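Local coordinates for pesticidal crystal protein Cry2Aa (Bacillus thuringiensis serovar kurstaki, PDB 1I5P), which binds to midgut epithelial cells of dipteran and lepidopteran insect larvae and promotes their colloid-osmotic lysis, at residues F231-L242 against A290-F300. Residues are numbered along the deposited sequence; the frame is centred on the assembly and turned at random.
Sequences FRGLNTRLHDML and AQNWPFLYSLF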
ATOM      1  N   PHE A 231      -7.257 -11.262  11.781  1.00 14.26           N
ATOM      2  CA  PHE A 231      -5.847 -11.533  11.558  1.00 14.83           C
ATOM      3  C   PHE A 231      -5.241 -12.281  12.747  1.00 15.62           C
ATOM      4  O   PHE A 231      -4.372 -13.135  12.565  1.00 14.58           O
ATOM      5  CB  PHE A 231      -5.087 -10.223  11.318  1.00 14.83           C
ATOM      6  CG  PHE A 231      -3.737 -10.413  10.684  1.00 14.93           C
ATOM      7  CD1 PHE A 231      -3.614 -10.541   9.303  1.00 14.88           C
ATOM      8  CD2 PHE A 231      -2.593 -10.502  11.469  1.00 12.18           C
ATOM      9  CE1 PHE A 231      -2.365 -10.756   8.711  1.00 16.53           C
ATOM     10  CE2 PHE A 231      -1.347 -10.718  10.895  1.00 13.86           C
ATOM     11  CZ  PHE A 231      -1.228 -10.847   9.510  1.00 14.29           C
ATOM     12  N   ARG A 232      -5.692 -11.967  13.961  1.00 16.20           N
ATOM     13  CA  ARG A 232      -5.165 -12.636  15.149  1.00 18.28           C
ATOM     14  C   ARG A 232      -5.534 -14.120  15.194  1.00 17.13           C
ATOM     15  O   ARG A 232      -4.889 -14.899  15.892  1.00 16.84           O
ATOM     16  CB  ARG A 232      -5.670 -11.966  16.427  1.00 21.06           C
ATOM     17  CG  ARG A 232      -5.068 -10.608  16.753  1.00 25.54           C
ATOM     18  CD  ARG A 232      -5.482 -10.178  18.162  1.00 29.67           C
ATOM     19  NE  ARG A 232      -4.728 -10.856  19.221  1.00 32.90           N
ATOM     20  CZ  ARG A 232      -5.123 -10.922  20.492  1.00 34.38           C
ATOM     21  NH1 ARG A 232      -6.271 -10.365  20.861  1.00 33.54           N
ATOM     22  NH2 ARG A 232      -4.367 -11.529  21.401  1.00 32.31           N
ATOM     23  N   GLY A 233      -6.574 -14.501  14.457  1.00 16.21           N
ATOM     24  CA  GLY A 233      -6.993 -15.890  14.433  1.00 17.53           C
ATOM     25  C   GLY A 233      -6.347 -16.687  13.313  1.00 18.97           C
ATOM     26  O   GLY A 233      -6.650 -17.868  13.115  1.00 20.17           O
ATOM     27  N   LEU A 234      -5.447 -16.052  12.572  1.00 19.15           N
ATOM     28  CA  LEU A 234      -4.780 -16.733  11.465  1.00 17.67           C
ATOM     29  C   LEU A 234      -3.673 -17.698  11.881  1.00 17.10           C
ATOM     30  O   LEU A 234      -2.943 -17.477  12.851  1.00 13.55           O
ATOM     31  CB  LEU A 234      -4.179 -15.720  10.488  1.00 19.95           C
ATOM     32  CG  LEU A 234      -5.063 -15.019   9.450  1.00 20.67           C
ATOM     33  CD1 LEU A 234      -4.219 -14.023   8.675  1.00 20.48           C
ATOM     34  CD2 LEU A 234      -5.674 -16.039   8.509  1.00 20.59           C
ATOM     35  N   ASN A 235      -3.570 -18.778  11.122  1.00 16.24           N
ATOM     36  CA  ASN A 235      -2.543 -19.784  11.315  1.00 17.49           C
ATOM     37  C   ASN A 235      -2.506 -20.469   9.968  1.00 18.08           C
ATOM     38  O   ASN A 235      -3.187 -21.472   9.745  1.00 18.73           O
ATOM     39  CB  ASN A 235      -2.917 -20.791  12.405  1.00 16.16           C
ATOM     40  CG  ASN A 235      -1.754 -21.707  12.758  1.00 19.03           C
ATOM     41  OD1 ASN A 235      -0.681 -21.605  12.165  1.00 16.89           O
ATOM     42  ND2 ASN A 235      -1.960 -22.599  13.723  1.00 14.68           N
ATOM     43  N   THR A 236      -1.722 -19.905   9.059  1.00 17.67           N
ATOM     44  CA  THR A 236      -1.643 -20.448   7.720  1.00 17.46           C
ATOM     45  C   THR A 236      -0.261 -20.264   7.111  1.00 15.89           C
ATOM     46  O   THR A 236       0.603 -19.597   7.679  1.00 16.81           O
ATOM     47  CB  THR A 236      -2.681 -19.753   6.828  1.00 18.03           C
ATOM     48  OG1 THR A 236      -2.764 -20.428   5.566  1.00 23.51           O
ATOM     49  CG2 THR A 236      -2.292 -18.293   6.615  1.00 16.04           C
ATOM     50  N   ARG A 237      -0.050 -20.857   5.946  1.00 16.81           N
ATOM     51  CA  ARG A 237       1.236 -20.722   5.276  1.00 17.83           C
ATOM     52  C   ARG A 237       1.442 -19.270   4.845  1.00 16.23           C
ATOM     53  O   ARG A 237       0.479 -18.505   4.732  1.00 14.85           O
ATOM     54  CB  ARG A 237       1.295 -21.650   4.069  1.00 20.82           C
ATOM     55  CG  ARG A 237       1.106 -23.118   4.415  1.00 28.32           C
ATOM     56  CD  ARG A 237       1.935 -23.965   3.477  1.00 32.55           C
ATOM     57  NE  ARG A 237       1.201 -25.095   2.918  1.00 39.78           N
ATOM     58  CZ  ARG A 237       1.469 -25.629   1.730  1.00 42.25           C
ATOM     59  NH1 ARG A 237       2.448 -25.129   0.983  1.00 40.84           N
ATOM     60  NH2 ARG A 237       0.765 -26.664   1.286  1.00 44.07           N
ATOM     61  N   LEU A 238       2.696 -18.896   4.602  1.00 14.23           N
ATOM     62  CA  LEU A 238       3.023 -17.525   4.211  1.00 12.30           C
ATOM     63  C   LEU A 238       2.188 -17.005   3.051  1.00 11.35           C
ATOM     64  O   LEU A 238       1.601 -15.923   3.131  1.00 11.48           O
ATOM     65  CB  LEU A 238       4.507 -17.411   3.846  1.00  9.44           C
ATOM     66  CG  LEU A 238       4.991 -15.984   3.593  1.00  9.07           C
ATOM     67  CD1 LEU A 238       4.728 -15.141   4.832  1.00  9.36           C
ATOM     68  CD2 LEU A 238       6.477 -15.978   3.250  1.00  7.50           C
ATOM     69  N   HIS A 239       2.138 -17.779   1.973  1.00 11.01           N
ATOM     70  CA  HIS A 239       1.382 -17.377   0.801  1.00 13.18           C
ATOM     71  C   HIS A 239      -0.035 -16.934   1.170  1.00 14.30           C
ATOM     72  O   HIS A 239      -0.497 -15.875   0.742  1.00 14.17           O
ATOM     73  CB  HIS A 239       1.316 -18.523  -0.206  1.00 12.97           C
ATOM     74  CG  HIS A 239       0.430 -18.236  -1.375  1.00 16.83           C
ATOM     75  ND1 HIS A 239       0.799 -17.391  -2.399  1.00 13.52           N
ATOM     76  CD2 HIS A 239      -0.840 -18.620  -1.643  1.00 16.09           C
ATOM     77  CE1 HIS A 239      -0.206 -17.265  -3.246  1.00 14.10           C
ATOM     78  NE2 HIS A 239      -1.214 -18.001  -2.809  1.00 15.41           N
ATOM     79  N   ASP A 240      -0.719 -17.743   1.974  1.00 15.15           N
ATOM     80  CA  ASP A 240      -2.089 -17.434   2.379  1.00 15.26           C
ATOM     81  C   ASP A 240      -2.201 -16.252   3.334  1.00 13.22           C
ATOM     82  O   ASP A 240      -3.161 -15.491   3.274  1.00 11.99           O
ATOM     83  CB  ASP A 240      -2.739 -18.674   2.991  1.00 19.65           C
ATOM     84  CG  ASP A 240      -3.041 -19.737   1.953  1.00 24.11           C
ATOM     85  OD1 ASP A 240      -2.976 -20.940   2.293  1.00 29.69           O
ATOM     86  OD2 ASP A 240      -3.351 -19.365   0.800  1.00 24.72           O
ATOM     87  N   MET A 241      -1.224 -16.095   4.216  1.00 11.37           N
ATOM     88  CA  MET A 241      -1.251 -14.971   5.139  1.00 12.10           C
ATOM     89  C   MET A 241      -1.130 -13.668   4.354  1.00 11.23           C
ATOM     90  O   MET A 241      -1.879 -12.721   4.588  1.00 11.78           O
ATOM     91  CB  MET A 241      -0.106 -15.074   6.150  1.00 11.34           C
ATOM     92  CG  MET A 241       0.021 -13.853   7.044  1.00 12.24           C
ATOM     93  SD  MET A 241       1.225 -14.079   8.341  1.00 16.72           S
ATOM     94  CE  MET A 241       0.207 -14.840   9.585  1.00 15.36           C
ATOM     95  N   LEU A 242      -0.187 -13.623   3.419  1.00 11.11           N
ATOM     96  CA  LEU A 242       0.013 -12.424   2.611  1.00 12.57           C
ATOM     97  C   LEU A 242      -1.194 -12.103   1.727  1.00 13.86           C
ATOM     98  O   LEU A 242      -1.568 -10.935   1.578  1.00 15.88           O
ATOM     99  CB  LEU A 242       1.275 -12.571   1.751  1.00  8.35           C
ATOM    100  CG  LEU A 242       2.566 -12.775   2.545  1.00  9.06           C
ATOM    101  CD1 LEU A 242       3.774 -12.754   1.602  1.00  9.90           C
ATOM    102  CD2 LEU A 242       2.690 -11.674   3.599  1.00  9.51           C
ATOM    103  N   ALA A 290      -0.298 -14.613  13.733  1.00 16.74           N
ATOM    104  CA  ALA A 290      -0.182 -13.161  13.823  1.00 16.56           C
ATOM    105  C   ALA A 290       1.041 -12.695  14.612  1.00 17.15           C
ATOM    106  O   ALA A 290       1.634 -11.662  14.299  1.00 17.41           O
ATOM    107  CB  ALA A 290      -1.453 -12.581  14.441  1.00 14.79           C
ATOM    108  N   GLN A 291       1.422 -13.453  15.635  1.00 17.30           N
ATOM    109  CA  GLN A 291       2.575 -13.090  16.454  1.00 18.90           C
ATOM    110  C   GLN A 291       3.869 -13.086  15.637  1.00 17.48           C
ATOM    111  O   GLN A 291       4.838 -12.420  15.998  1.00 17.52           O
ATOM    112  CB  GLN A 291       2.707 -14.049  17.642  1.00 20.39           C
ATOM    113  CG  GLN A 291       1.672 -13.816  18.745  1.00 28.65           C
ATOM    114  CD  GLN A 291       1.842 -14.758  19.933  1.00 32.19           C
ATOM    115  OE1 GLN A 291       1.223 -14.568  20.983  1.00 35.10           O
ATOM    116  NE2 GLN A 291       2.676 -15.783  19.770  1.00 32.17           N
ATOM    117  N   ASN A 292       3.865 -13.825  14.533  1.00 15.68           N
ATOM    118  CA  ASN A 292       5.023 -13.918  13.648  1.00 15.92           C
ATOM    119  C   ASN A 292       5.053 -12.799  12.613  1.00 15.17           C
ATOM    120  O   ASN A 292       6.085 -12.545  11.996  1.00 14.93           O
ATOM    121  CB  ASN A 292       5.003 -15.236  12.869  1.00 14.96           C
ATOM    122  CG  ASN A 292       4.888 -16.448  13.760  1.00 16.89           C
ATOM    123  OD1 ASN A 292       4.315 -17.459  13.361  1.00 16.21           O
ATOM    124  ND2 ASN A 292       5.441 -16.363  14.963  1.00 13.77           N
ATOM    125  N   TRP A 293       3.913 -12.148  12.414  1.00 14.90           N
ATOM    126  CA  TRP A 293       3.802 -11.106  11.401  1.00 16.94           C
ATOM    127  C   TRP A 293       4.785  -9.948  11.557  1.00 16.18           C
ATOM    128  O   TRP A 293       5.437  -9.561  10.587  1.00 16.91           O
ATOM    129  CB  TRP A 293       2.360 -10.578  11.337  1.00 15.78           C
ATOM    130  CG  TRP A 293       2.128  -9.580  10.233  1.00 13.18           C
ATOM    131  CD1 TRP A 293       1.523  -8.360  10.348  1.00 14.69           C
ATOM    132  CD2 TRP A 293       2.544  -9.693   8.865  1.00 11.94           C
ATOM    133  NE1 TRP A 293       1.547  -7.701   9.139  1.00 11.44           N
ATOM    134  CE2 TRP A 293       2.167  -8.495   8.213  1.00 12.85           C
ATOM    135  CE3 TRP A 293       3.202 -10.686   8.128  1.00 13.46           C
ATOM    136  CZ2 TRP A 293       2.428  -8.263   6.853  1.00 12.20           C
ATOM    137  CZ3 TRP A 293       3.463 -10.454   6.772  1.00 12.56           C
ATOM    138  CH2 TRP A 293       3.076  -9.250   6.155  1.00 13.26           C
ATOM    139  N   PRO A 294       4.911  -9.385  12.773  1.00 17.64           N
ATOM    140  CA  PRO A 294       5.838  -8.270  12.979  1.00 15.96           C
ATOM    141  C   PRO A 294       7.218  -8.572  12.437  1.00 16.45           C
ATOM    142  O   PRO A 294       7.824  -7.738  11.766  1.00 15.59           O
ATOM    143  CB  PRO A 294       5.814  -8.085  14.494  1.00 17.92           C
ATOM    144  CG  PRO A 294       4.378  -8.403  14.813  1.00 16.44           C
ATOM    145  CD  PRO A 294       4.188  -9.685  14.021  1.00 17.73           C
ATOM    146  N   PHE A 295       7.714  -9.774  12.718  1.00 14.86           N
ATOM    147  CA  PHE A 295       9.027 -10.156  12.220  1.00 14.89           C
ATOM    148  C   PHE A 295       9.045 -10.174  10.703  1.00 13.53           C
ATOM    149  O   PHE A 295       9.950  -9.613  10.079  1.00 13.05           O
ATOM    150  CB  PHE A 295       9.441 -11.550  12.705  1.00 13.67           C
ATOM    151  CG  PHE A 295      10.572 -12.142  11.902  1.00 14.62           C
ATOM    152  CD1 PHE A 295      11.893 -11.770  12.147  1.00 13.79           C
ATOM    153  CD2 PHE A 295      10.307 -13.000  10.840  1.00 13.45           C
ATOM    154  CE1 PHE A 295      12.931 -12.234  11.345  1.00 14.21           C
ATOM    155  CE2 PHE A 295      11.345 -13.475  10.025  1.00 15.23           C
ATOM    156  CZ  PHE A 295      12.659 -13.088  10.282  1.00 15.55           C
ATOM    157  N   LEU A 296       8.050 -10.831  10.115  1.00 12.43           N
ATOM    158  CA  LEU A 296       7.970 -10.955   8.663  1.00 12.51           C
ATOM    159  C   LEU A 296       7.964  -9.630   7.907  1.00 13.25           C
ATOM    160  O   LEU A 296       8.750  -9.439   6.983  1.00 15.70           O
ATOM    161  CB  LEU A 296       6.747 -11.795   8.278  1.00  9.95           C
ATOM    162  CG  LEU A 296       6.838 -13.266   8.697  1.00 11.79           C
ATOM    163  CD1 LEU A 296       5.509 -13.987   8.443  1.00 10.00           C
ATOM    164  CD2 LEU A 296       7.978 -13.932   7.931  1.00  8.47           C
ATOM    165  N   TYR A 297       7.096  -8.702   8.289  1.00 14.57           N
ATOM    166  CA  TYR A 297       7.074  -7.443   7.568  1.00 14.76           C
ATOM    167  C   TYR A 297       8.275  -6.551   7.899  1.00 16.07           C
ATOM    168  O   TYR A 297       8.623  -5.666   7.120  1.00 15.11           O
ATOM    169  CB  TYR A 297       5.738  -6.710   7.781  1.00 12.92           C
ATOM    170  CG  TYR A 297       5.519  -6.049   9.123  1.00 12.38           C
ATOM    171  CD1 TYR A 297       6.265  -4.936   9.510  1.00 10.65           C
ATOM    172  CD2 TYR A 297       4.503  -6.482   9.970  1.00 10.43           C
ATOM    173  CE1 TYR A 297       6.001  -4.268  10.701  1.00 10.60           C
ATOM    174  CE2 TYR A 297       4.229  -5.815  11.171  1.00 11.06           C
ATOM    175  CZ  TYR A 297       4.982  -4.707  11.524  1.00 10.99           C
ATOM    176  OH  TYR A 297       4.693  -4.020  12.683  1.00 13.71           O
ATOM    177  N   SER A 298       8.925  -6.791   9.039  1.00 16.61           N
ATOM    178  CA  SER A 298      10.098  -5.990   9.391  1.00 15.34           C
ATOM    179  C   SER A 298      11.238  -6.454   8.492  1.00 15.82           C
ATOM    180  O   SER A 298      12.149  -5.686   8.172  1.00 15.98           O
ATOM    181  CB  SER A 298      10.482  -6.169  10.870  1.00 13.80           C
ATOM    182  OG  SER A 298      11.106  -7.419  11.113  1.00 13.29           O
ATOM    183  N   LEU A 299      11.159  -7.716   8.073  1.00 14.79           N
ATOM    184  CA  LEU A 299      12.162  -8.320   7.203  1.00 13.21           C
ATOM    185  C   LEU A 299      11.927  -7.947   5.745  1.00 13.64           C
ATOM    186  O   LEU A 299      12.867  -7.631   5.016  1.00 10.36           O
ATOM    187  CB  LEU A 299      12.125  -9.841   7.331  1.00 14.03           C
ATOM    188  CG  LEU A 299      12.956 -10.642   6.324  1.00 13.10           C
ATOM    189  CD1 LEU A 299      14.436 -10.440   6.596  1.00 14.17           C
ATOM    190  CD2 LEU A 299      12.599 -12.120   6.427  1.00 13.95           C
ATOM    191  N   PHE A 300      10.664  -8.001   5.332  1.00 14.19           N
ATOM    192  CA  PHE A 300      10.278  -7.694   3.960  1.00 13.04           C
ATOM    193  C   PHE A 300      10.509  -6.236   3.570  1.00 12.13           C
ATOM    194  O   PHE A 300      10.570  -5.920   2.382  1.00 10.08           O
ATOM    195  CB  PHE A 300       8.809  -8.072   3.734  1.00 11.60           C
ATOM    196  CG  PHE A 300       8.518  -9.543   3.930  1.00 14.27           C
ATOM    197  CD1 PHE A 300       7.209  -9.985   4.106  1.00 13.36           C
ATOM    198  CD2 PHE A 300       9.549 -10.485   3.937  1.00 15.07           C
ATOM    199  CE1 PHE A 300       6.924 -11.337   4.284  1.00 11.79           C
ATOM    200  CE2 PHE A 300       9.272 -11.842   4.115  1.00 14.26           C
ATOM    201  CZ  PHE A 300       7.954 -12.264   4.290  1.00 11.92           C
TER
HETATM  202  O   HOH W   1      -2.658 -15.874  14.842  1.00 20.37           O
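Phe231 and Trp293 meet where the helical bundle of the three-domain delta-endotoxin fold joins the beta-prism domain. Residues 231-242 turn from helix 202-232 through the short strand 235-237 into helix 238-259. That strand pairs antiparallel with strand 287-289, which leads into 290-300. Helix segments 238-242 and 293-300 run nearly perpendicular, at 85°, with their axes 12.7 Å apart, so the contact is made by side chains.

The Phe231 ring turns its edge to the five-membered ring of Trp293 in a T-shaped stack, planes at 60°. Phe231 CZ lies 3.7 Å from Trp293 CG. Tyr297 CD2 lies over the opposite indole face, toward the rim. With chi1 near trans (-175°), the Trp293 indole lies between Phe231 on one face and Leu242 at its outer rim, where Leu242 CD2 is 3.5 Å from Trp293 CZ3. The extended Met241 chain carries SD to 3.9 Å from Trp293 CE3, an oblique Met-aromatic contact; the bend after it turns CE toward Ala290 N. Leu238 uses both methyls: CD1 meets Leu296 CD1 at 3.9 Å, while CD2 approaches Phe300 CZ. Phe288 of strand 287-289 also packs on Leu238, Met241 and Leu296.

Ala290 CB fits against the end of helix 202-232, 3.5 Å from Phe231 O. One water accepts from Ala290 N at 2.9 Å and donates to Arg232 O and Leu234 O. Trp293 NE1 hydrogen-bonds to Glu514 OE2, outside both segments.

The direct contact is therefore apolar packing around a tryptophan flanked by Phe231 across the contact and by Tyr297 of its own helix, and the water supplies a polar link between the two backbones.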